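Local coordinates for protein levansucrase (Bacillus subtilis, PDB 1OYG) that is a bacterial enzyme of the levansucrase/invertase family, built on a five-bladed beta-propeller, at residues Gln38-Asp43 with Asp435-Gln440; Thr70-His75 with Ala141-Asp146; Ala169-Ser174 with Leu180-Val185. One frame throughout, in Å; residues are numbered along the deposited sequence.

Contact 1. Residues Gln38-Asp43 with Asp435-Gln440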
loop_
_atom_site.group_PDB
_atom_site.type_symbol
_atom_site.label_atom_id
_atom_site.label_comp_id
_atom_site.label_asym_id
_atom_site.label_seq_id
_atom_site.Cartn_x
_atom_site.Cartn_y
_atom_site.Cartn_z
ATOM N N GLN A 38 -4.935 4.978 17.288
ATOM C CA GLN A 38 -5.779 5.910 16.543
ATOM C C GLN A 38 -4.963 6.968 15.817
ATOM O O GLN A 38 -4.052 7.559 16.387
ATOM C CB GLN A 38 -6.780 6.587 17.475
ATOM C CG GLN A 38 -7.824 5.639 18.037
ATOM C CD GLN A 38 -8.811 6.316 18.957
ATOM O OE1 GLN A 38 -8.674 7.499 19.271
ATOM N NE2 GLN A 38 -9.809 5.565 19.402
ATOM N N VAL A 39 -5.305 7.202 14.556
ATOM C CA VAL A 39 -4.809 8.367 13.839
ATOM C C VAL A 39 -5.241 9.590 14.649
ATOM O O VAL A 39 -6.417 9.706 15.004
ATOM C CB VAL A 39 -5.393 8.438 12.409
ATOM C CG1 VAL A 39 -4.983 9.730 11.711
ATOM C CG2 VAL A 39 -4.958 7.221 11.590
ATOM N N PRO A 40 -4.309 10.482 14.980
ATOM C CA PRO A 40 -4.657 11.648 15.800
ATOM C C PRO A 40 -5.529 12.654 15.054
ATOM O O PRO A 40 -5.498 12.732 13.824
ATOM C CB PRO A 40 -3.296 12.256 16.145
ATOM C CG PRO A 40 -2.397 11.816 15.055
ATOM C CD PRO A 40 -2.878 10.462 14.633
ATOM N N GLU A 41 -6.316 13.403 15.814
ATOM C CA GLU A 41 -7.116 14.485 15.267
ATOM C C GLU A 41 -6.207 15.575 14.707
ATOM O O GLU A 41 -5.221 15.964 15.339
ATOM C CB GLU A 41 -8.028 15.060 16.351
ATOM C CG GLU A 41 -8.960 16.160 15.874
ATOM C CD GLU A 41 -10.130 16.369 16.814
ATOM O OE1 GLU A 41 -9.964 17.092 17.814
ATOM O OE2 GLU A 41 -11.215 15.803 16.564
ATOM N N PHE A 42 -6.546 16.050 13.513
ATOM C CA PHE A 42 -5.809 17.112 12.849
ATOM C C PHE A 42 -6.594 18.419 12.909
ATOM O O PHE A 42 -7.824 18.423 13.027
ATOM C CB PHE A 42 -5.528 16.735 11.395
ATOM C CG PHE A 42 -4.703 15.487 11.242
ATOM C CD1 PHE A 42 -3.384 15.454 11.678
ATOM C CD2 PHE A 42 -5.240 14.346 10.663
ATOM C CE1 PHE A 42 -2.618 14.308 11.540
ATOM C CE2 PHE A 42 -4.480 13.196 10.520
ATOM C CZ PHE A 42 -3.163 13.177 10.961
ATOM N N ASP A 43 -5.861 19.522 12.808
ATOM C CA ASP A 43 -6.398 20.868 12.913
ATOM C C ASP A 43 -6.628 21.387 11.495
ATOM O O ASP A 43 -5.678 21.697 10.783
ATOM C CB ASP A 43 -5.379 21.730 13.668
ATOM C CG ASP A 43 -5.851 23.141 13.917
ATOM O OD1 ASP A 43 -6.947 23.521 13.460
ATOM O OD2 ASP A 43 -5.159 23.946 14.569
ATOM N N ASP A 435 0.824 13.779 20.770
ATOM C CA ASP A 435 1.121 15.118 20.261
ATOM C C ASP A 435 2.400 15.150 19.434
ATOM O O ASP A 435 3.328 15.905 19.718
ATOM C CB ASP A 435 1.169 16.117 21.414
ATOM C CG ASP A 435 -0.164 16.236 22.123
ATOM O OD1 ASP A 435 -1.211 15.985 21.482
ATOM O OD2 ASP A 435 -0.261 16.562 23.321
ATOM N N SER A 436 2.425 14.312 18.406
ATOM C CA SER A 436 3.587 14.154 17.536
ATOM C C SER A 436 3.301 14.565 16.090
ATOM O O SER A 436 3.985 14.120 15.169
ATOM C CB SER A 436 4.065 12.703 17.576
ATOM O OG SER A 436 3.092 11.824 17.032
ATOM N N ILE A 437 2.311 15.429 15.891
ATOM C CA ILE A 437 1.969 15.889 14.550
ATOM C C ILE A 437 3.069 16.809 14.016
ATOM O O ILE A 437 3.528 17.721 14.705
ATOM C CB ILE A 437 0.589 16.589 14.527
ATOM C CG1 ILE A 437 -0.517 15.586 14.868
ATOM C CG2 ILE A 437 0.325 17.213 13.156
ATOM C CD1 ILE A 437 -1.827 16.231 15.250
ATOM N N LEU A 438 3.469 16.544 12.778
ATOM C CA LEU A 438 4.558 17.236 12.110
ATOM C C LEU A 438 3.958 18.091 10.996
ATOM O O LEU A 438 2.743 18.279 10.932
ATOM C CB LEU A 438 5.551 16.205 11.545
ATOM C CG LEU A 438 6.125 15.193 12.542
ATOM C CD1 LEU A 438 6.920 14.111 11.831
ATOM C CD2 LEU A 438 6.989 15.896 13.574
ATOM N N GLU A 439 4.803 18.613 10.118
ATOM C CA GLU A 439 4.331 19.369 8.970
ATOM C C GLU A 439 3.651 18.450 7.957
ATOM O O GLU A 439 3.825 17.230 7.986
ATOM C CB GLU A 439 5.502 20.105 8.319
ATOM C CG GLU A 439 6.149 21.155 9.211
ATOM C CD GLU A 439 5.184 22.243 9.637
ATOM O OE1 GLU A 439 4.379 22.688 8.795
ATOM O OE2 GLU A 439 5.229 22.654 10.815
ATOM N N GLN A 440 2.850 19.039 7.075
ATOM C CA GLN A 440 2.219 18.284 5.998
ATOM C C GLN A 440 3.276 17.683 5.080
ATOM O O GLN A 440 4.077 18.411 4.490
ATOM C CB GLN A 440 1.298 19.181 5.179
ATOM C CG GLN A 440 -0.006 19.525 5.851
ATOM C CD GLN A 440 -0.863 20.403 4.971
ATOM O OE1 GLN A 440 -1.510 19.920 4.035
ATOM N NE2 GLN A 440 -0.845 21.693 5.240
#
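P40, E41 and F42 meet I437 where two irregular loops of the five-bladed beta-propeller pass each other at its surface. Segment 38-43 comes from the N-terminal part of the chain. Segment 435-440 follows strand 429-432, near the C terminus. No hydrogen bond joins them, so the contact is packing around one side chain.

I437 points its CB at the other loop and carries both of its longer-branch carbons there. Its CG1 lies 4.2 Å from P40 CG, and the same CG1 is 4.1 Å from F42 CE1. The methyl CD1 reaches further, to 4.0 Å from F42 CD1. The ring and the isoleucine meet at a slant. I437 CG1 stands beside its own backbone N (chi1 -65°), and the chain then runs on extended (chi2 164°). This shape takes CD1 outward to the 38-43 backbone.

One contact is between carbon and a polar atom. E41 O sits 3.4 Å from I437 CD1, the closest approach between the two segments. The carboxylate of E41 leads away from the contact.

Both F42 and I437 touch P419 of strand 416-426, and P40 touches F421 of that strand. F42 also touches T384 of strand 384-390. The early loop is thus laid against the four-stranded sheet that holds both strands.

The F42 ring is also met from within its own segment: P40 O lies 3.4 Å above the ring plane, over the ring centre.

Contact 2. Residues Thr70-His75 with Ala141-Asp146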
loop_
_atom_site.group_PDB
_atom_site.type_symbol
_atom_site.label_atom_id
_atom_site.label_comp_id
_atom_site.label_asym_id
_atom_site.label_seq_id
_atom_site.Cartn_x
_atom_site.Cartn_y
_atom_site.Cartn_z
ATOM N N THR A 70 14.804 3.755 4.612
ATOM C CA THR A 70 15.051 5.120 5.073
ATOM C C THR A 70 14.986 6.081 3.893
ATOM O O THR A 70 15.109 5.676 2.746
ATOM C CB THR A 70 16.400 5.261 5.809
ATOM O OG1 THR A 70 17.484 4.828 4.974
ATOM C CG2 THR A 70 16.456 4.353 7.033
ATOM N N VAL A 71 14.762 7.354 4.185
ATOM C CA VAL A 71 14.540 8.355 3.152
ATOM C C VAL A 71 15.869 8.705 2.485
ATOM O O VAL A 71 16.878 8.936 3.154
ATOM C CB VAL A 71 13.864 9.613 3.745
ATOM C CG1 VAL A 71 13.765 10.722 2.709
ATOM C CG2 VAL A 71 12.474 9.262 4.280
ATOM N N ALA A 72 15.863 8.705 1.156
ATOM C CA ALA A 72 17.059 8.983 0.371
ATOM C C ALA A 72 17.342 10.475 0.281
ATOM O O ALA A 72 16.445 11.310 0.401
ATOM C CB ALA A 72 16.913 8.402 -1.024
ATOM N N ASN A 73 18.612 10.792 0.063
ATOM C CA ASN A 73 19.053 12.146 -0.223
ATOM C C ASN A 73 19.612 12.162 -1.640
ATOM O O ASN A 73 20.696 11.625 -1.900
ATOM C CB ASN A 73 20.113 12.582 0.791
ATOM C CG ASN A 73 20.465 14.046 0.670
ATOM O OD1 ASN A 73 20.482 14.591 -0.427
ATOM N ND2 ASN A 73 20.750 14.691 1.796
ATOM N N TYR A 74 18.842 12.743 -2.557
ATOM C CA TYR A 74 19.240 12.877 -3.944
ATOM C C TYR A 74 19.846 14.248 -4.190
ATOM O O TYR A 74 19.125 15.226 -4.363
ATOM C CB TYR A 74 18.040 12.672 -4.878
ATOM C CG TYR A 74 18.454 12.590 -6.324
ATOM C CD1 TYR A 74 18.962 11.407 -6.846
ATOM C CD2 TYR A 74 18.371 13.694 -7.162
ATOM C CE1 TYR A 74 19.362 11.311 -8.164
ATOM C CE2 TYR A 74 18.777 13.612 -8.490
ATOM C CZ TYR A 74 19.275 12.414 -8.983
ATOM O OH TYR A 74 19.677 12.299 -10.293
ATOM N N HIS A 75 21.174 14.322 -4.190
ATOM C CA HIS A 75 21.891 15.556 -4.520
ATOM C C HIS A 75 21.424 16.758 -3.694
ATOM O O HIS A 75 21.348 17.880 -4.192
ATOM C CB HIS A 75 21.785 15.845 -6.024
ATOM C CG HIS A 75 22.453 14.812 -6.875
ATOM N ND1 HIS A 75 23.652 15.038 -7.516
ATOM C CD2 HIS A 75 22.098 13.542 -7.180
ATOM C CE1 HIS A 75 24.002 13.953 -8.183
ATOM N NE2 HIS A 75 23.077 13.031 -7.995
ATOM N N ALA A 141 9.912 3.839 -4.757
ATOM C CA ALA A 141 11.083 4.282 -5.497
ATOM C C ALA A 141 12.308 4.081 -4.636
ATOM O O ALA A 141 12.315 4.437 -3.463
ATOM C CB ALA A 141 10.947 5.740 -5.911
ATOM N N THR A 142 13.339 3.490 -5.223
ATOM C CA THR A 142 14.581 3.253 -4.516
ATOM C C THR A 142 15.737 3.989 -5.183
ATOM O O THR A 142 15.749 4.200 -6.392
ATOM C CB THR A 142 14.838 1.731 -4.401
ATOM O OG1 THR A 142 15.863 1.480 -3.435
ATOM C CG2 THR A 142 15.355 1.125 -5.705
ATOM N N PHE A 143 16.698 4.385 -4.363
ATOM C CA PHE A 143 17.870 5.130 -4.788
ATOM C C PHE A 143 19.007 4.120 -4.837
ATOM O O PHE A 143 19.441 3.605 -3.804
ATOM C CB PHE A 143 18.156 6.255 -3.782
ATOM C CG PHE A 143 19.218 7.243 -4.217
ATOM C CD1 PHE A 143 19.409 7.586 -5.554
ATOM C CD2 PHE A 143 20.000 7.868 -3.259
ATOM C CE1 PHE A 143 20.384 8.503 -5.917
ATOM C CE2 PHE A 143 20.964 8.788 -3.621
ATOM C CZ PHE A 143 21.152 9.103 -4.951
ATOM N N THR A 144 19.466 3.807 -6.044
ATOM C CA THR A 144 20.392 2.694 -6.234
ATOM C C THR A 144 21.802 3.057 -5.781
ATOM O O THR A 144 22.130 4.229 -5.563
ATOM C CB THR A 144 20.426 2.243 -7.705
ATOM O OG1 THR A 144 21.090 3.233 -8.502
ATOM C CG2 THR A 144 19.021 2.126 -8.298
ATOM N N SER A 145 22.641 2.038 -5.643
ATOM C CA SER A 145 24.018 2.236 -5.204
ATOM C C SER A 145 24.864 3.011 -6.218
ATOM O O SER A 145 25.863 3.617 -5.836
ATOM C CB SER A 145 24.683 0.906 -4.856
ATOM O OG SER A 145 24.967 0.135 -6.004
ATOM N N ASP A 146 24.461 3.003 -7.490
ATOM C CA ASP A 146 25.119 3.826 -8.508
ATOM C C ASP A 146 24.408 5.166 -8.776
ATOM O O ASP A 146 24.665 5.820 -9.783
ATOM C CB ASP A 146 25.391 3.024 -9.802
ATOM C CG ASP A 146 24.153 2.759 -10.636
ATOM O OD1 ASP A 146 23.051 2.568 -10.088
ATOM O OD2 ASP A 146 24.204 2.683 -11.882
#
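F143 meets A72, N73 and Y74 with its side chain. It lies at the end of strand 135-143 and points its CB toward the loop 70-75. This loop links strands 57-65 and 77-85. It is packed against the end of strand 135-143, which runs beside 57-65 in the same sheet of the beta-propeller. No hydrogen bond crosses between the segments. The contact is a phenyl ring held against a loop.

A72 CB is 3.7 Å from F143 CB and 3.8 Å from F143 CD2, so the methyl sits at the root of the ring. A72 is buried, and its CB points at the strand.

The aromatic pair lies further out. F143 CE1 comes to 3.4 Å from Y74 CD1, meeting the tyrosine at its edge and near its plane. The ring centroids are 5.5 Å apart and the planes are turned by 66°, an oblique pairing. F143 CG is anti to N (chi1 -171°), which turns the ring toward A72, N73 and Y74. Y74 holds the same first torsion. Within its own segment, the Y74 ring is also met by H75 CD2, 3.4 Å above one face and over the centre.

Polar atoms play a smaller part. N73 O approaches F143 CE2 at 3.3 Å, while the N73 side chain points away and its OD1 accepts from G76 N.

The contact sits beside strand 57-65. L64 is touched by A72, Y74 and F143 alike, and the F143 backbone is hydrogen-bonded to Q65. Y74 also packs on I79 of strand 77-85 and I149 of strand 149-157, and its hydroxyl bonds to V173 O on strand 163-175.

Contact 3. Residues Ala169-Ser174 with Leu180-Val185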
loop_
_atom_site.group_PDB
_atom_site.type_symbol
_atom_site.label_atom_id
_atom_site.label_comp_id
_atom_site.label_asym_id
_atom_site.label_seq_id
_atom_site.Cartn_x
_atom_site.Cartn_y
_atom_site.Cartn_z
ATOM N N ALA A 169 10.847 1.683 -13.999
ATOM C CA ALA A 169 11.594 2.568 -14.881
ATOM C C ALA A 169 12.675 3.268 -14.078
ATOM O O ALA A 169 12.548 3.437 -12.866
ATOM C CB ALA A 169 10.676 3.590 -15.519
ATOM N N GLN A 170 13.748 3.651 -14.753
ATOM C CA GLN A 170 14.717 4.580 -14.192
ATOM C C GLN A 170 14.311 5.982 -14.612
ATOM O O GLN A 170 14.041 6.226 -15.784
ATOM C CB GLN A 170 16.115 4.273 -14.701
ATOM C CG GLN A 170 17.150 5.314 -14.306
ATOM C CD GLN A 170 18.548 4.875 -14.647
ATOM O OE1 GLN A 170 19.018 3.858 -14.142
ATOM N NE2 GLN A 170 19.211 5.621 -15.523
ATOM N N VAL A 171 14.276 6.899 -13.654
ATOM C CA VAL A 171 13.922 8.290 -13.906
ATOM C C VAL A 171 15.210 9.101 -13.923
ATOM O O VAL A 171 15.922 9.164 -12.922
ATOM C CB VAL A 171 12.968 8.847 -12.824
ATOM C CG1 VAL A 171 12.418 10.209 -13.251
ATOM C CG2 VAL A 171 11.828 7.872 -12.557
ATOM N N ASN A 172 15.518 9.685 -15.078
ATOM C CA ASN A 172 16.722 10.486 -15.263
ATOM C C ASN A 172 16.447 11.921 -14.854
ATOM O O ASN A 172 15.575 12.569 -15.417
ATOM C CB ASN A 172 17.188 10.406 -16.718
ATOM C CG ASN A 172 17.597 9.001 -17.112
ATOM O OD1 ASN A 172 18.141 8.258 -16.296
ATOM N ND2 ASN A 172 17.318 8.621 -18.353
ATOM N N VAL A 173 17.181 12.394 -13.852
ATOM C CA VAL A 173 16.942 13.699 -13.243
ATOM C C VAL A 173 18.244 14.475 -13.073
ATOM O O VAL A 173 19.173 13.998 -12.418
ATOM C CB VAL A 173 16.270 13.536 -11.857
ATOM C CG1 VAL A 173 16.073 14.891 -11.172
ATOM C CG2 VAL A 173 14.943 12.804 -11.990
ATOM N N SER A 174 18.297 15.670 -13.656
ATOM C CA SER A 174 19.423 16.582 -13.470
ATOM C C SER A 174 19.216 17.437 -12.229
ATOM O O SER A 174 18.110 17.913 -11.974
ATOM C CB SER A 174 19.574 17.497 -14.682
ATOM O OG SER A 174 19.925 16.755 -15.833
ATOM N N LEU A 180 15.400 20.511 -9.523
ATOM C CA LEU A 180 15.544 19.193 -10.126
ATOM C C LEU A 180 14.713 19.216 -11.395
ATOM O O LEU A 180 13.630 19.801 -11.414
ATOM C CB LEU A 180 15.020 18.090 -9.202
ATOM C CG LEU A 180 15.797 17.814 -7.913
ATOM C CD1 LEU A 180 15.163 16.643 -7.174
ATOM C CD2 LEU A 180 17.270 17.537 -8.187
ATOM N N ASN A 181 15.215 18.581 -12.447
ATOM C CA ASN A 181 14.526 18.544 -13.731
ATOM C C ASN A 181 14.505 17.118 -14.270
ATOM O O ASN A 181 15.546 16.481 -14.373
ATOM C CB ASN A 181 15.203 19.500 -14.721
ATOM C CG ASN A 181 15.103 20.959 -14.286
ATOM O OD1 ASN A 181 14.182 21.676 -14.677
ATOM N ND2 ASN A 181 16.040 21.396 -13.454
ATOM N N ILE A 182 13.316 16.607 -14.579
ATOM C CA ILE A 182 13.181 15.275 -15.166
ATOM C C ILE A 182 13.501 15.369 -16.654
ATOM O O ILE A 182 12.846 16.103 -17.392
ATOM C CB ILE A 182 11.757 14.699 -14.942
ATOM C CG1 ILE A 182 11.474 14.518 -13.449
ATOM C CG2 ILE A 182 11.604 13.363 -15.669
ATOM C CD1 ILE A 182 10.004 14.364 -13.112
ATOM N N ASN A 183 14.521 14.637 -17.083
ATOM C CA ASN A 183 14.943 14.623 -18.480
ATOM C C ASN A 183 14.234 13.549 -19.296
ATOM O O ASN A 183 14.051 13.694 -20.507
ATOM C CB ASN A 183 16.461 14.442 -18.560
ATOM C CG ASN A 183 17.207 15.533 -17.830
ATOM O OD1 ASN A 183 18.049 15.264 -16.973
ATOM N ND2 ASN A 183 16.887 16.777 -18.152
ATOM N N GLY A 184 13.816 12.483 -18.624
ATOM C CA GLY A 184 13.160 11.371 -19.282
ATOM C C GLY A 184 13.307 10.105 -18.470
ATOM O O GLY A 184 13.757 10.143 -17.330
ATOM N N VAL A 185 12.915 8.987 -19.065
ATOM C CA VAL A 185 13.033 7.686 -18.429
ATOM C C VAL A 185 13.750 6.702 -19.342
ATOM O O VAL A 185 13.867 6.913 -20.549
ATOM C CB VAL A 185 11.652 7.104 -18.021
ATOM C CG1 VAL A 185 10.921 8.056 -17.082
ATOM C CG2 VAL A 185 10.793 6.786 -19.249
HETATM O O HOH W 1 18.290 20.835 -12.589
#
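Strands 169-174 and 180-185 run antiparallel, with their axes at 139°, as the two arms of a beta hairpin in the propeller. S174 and N181 form a hydrogen-bonded pair, S174 N to N181 O and N181 N to S174 O, both 3.0 Å. V173 faces I182 as a non-hydrogen-bonded pair. A beta bulge follows. N172 O accepts from N183 N at 2.9 Å, while N172 N donates to G184 O, also at 2.9 Å, so two residues of one strand face a single residue of the other. G184 has phi 156°, where a CB would press on the carbonyl O before it. V171 and V185 then pair without hydrogen bonds.

V171, V173, I182 and V185 lie on one face. V173 CG2 packs on I182 CG1 at 4.1 Å, and V173 CG1 meets L180 CB at 3.9 Å. V171 CG1 reaches I182 CG2. V171 and V173 also rest on I149 of the adjacent strand 149-157, while L180 packs on Y77 and I79 of strand 77-85. Strand 180-192 forms the outer edge of its sheet.

The other face carries N172, S174 and N181. Here Q170 NE2 donates to N172 OD1 at 2.9 Å, nearly straight and in the plane of both amides. N172 ND2 bonds to E186 OE1, so both ends of this amide are held and its rotation is fixed. A water donates to S174 O, which also accepts from N181 N.

The side-chain bond across the strands lies at the bulge. N183 points its CB toward the partner strand, and S174 OG donates to N183 OD1 at 2.7 Å, in the carbonyl plane and on a lone pair.

How the contacts relate
The chain enters contact 1 early, at 38-43, and returns to it only at 435-440. Contact 1 therefore closes a loop of nearly the whole chain, and contacts 2 and 3 both fall within it, in series. Contact 2 ties the 70-75 loop to the end of strand 135-143. Then the hairpin of contact 3 closes a loop of five residues and pairs strand 163-175 with 180-192, an outermost strand of the same sheet within this chain. No loops cross. Contact 1 lies apart, its centre about 27 Å from that of contact 2 and about 33 Å from that of contact 3. Contacts 2 and 3 touch, Y74 CD2 packing 4.1 Å from L180 CD2.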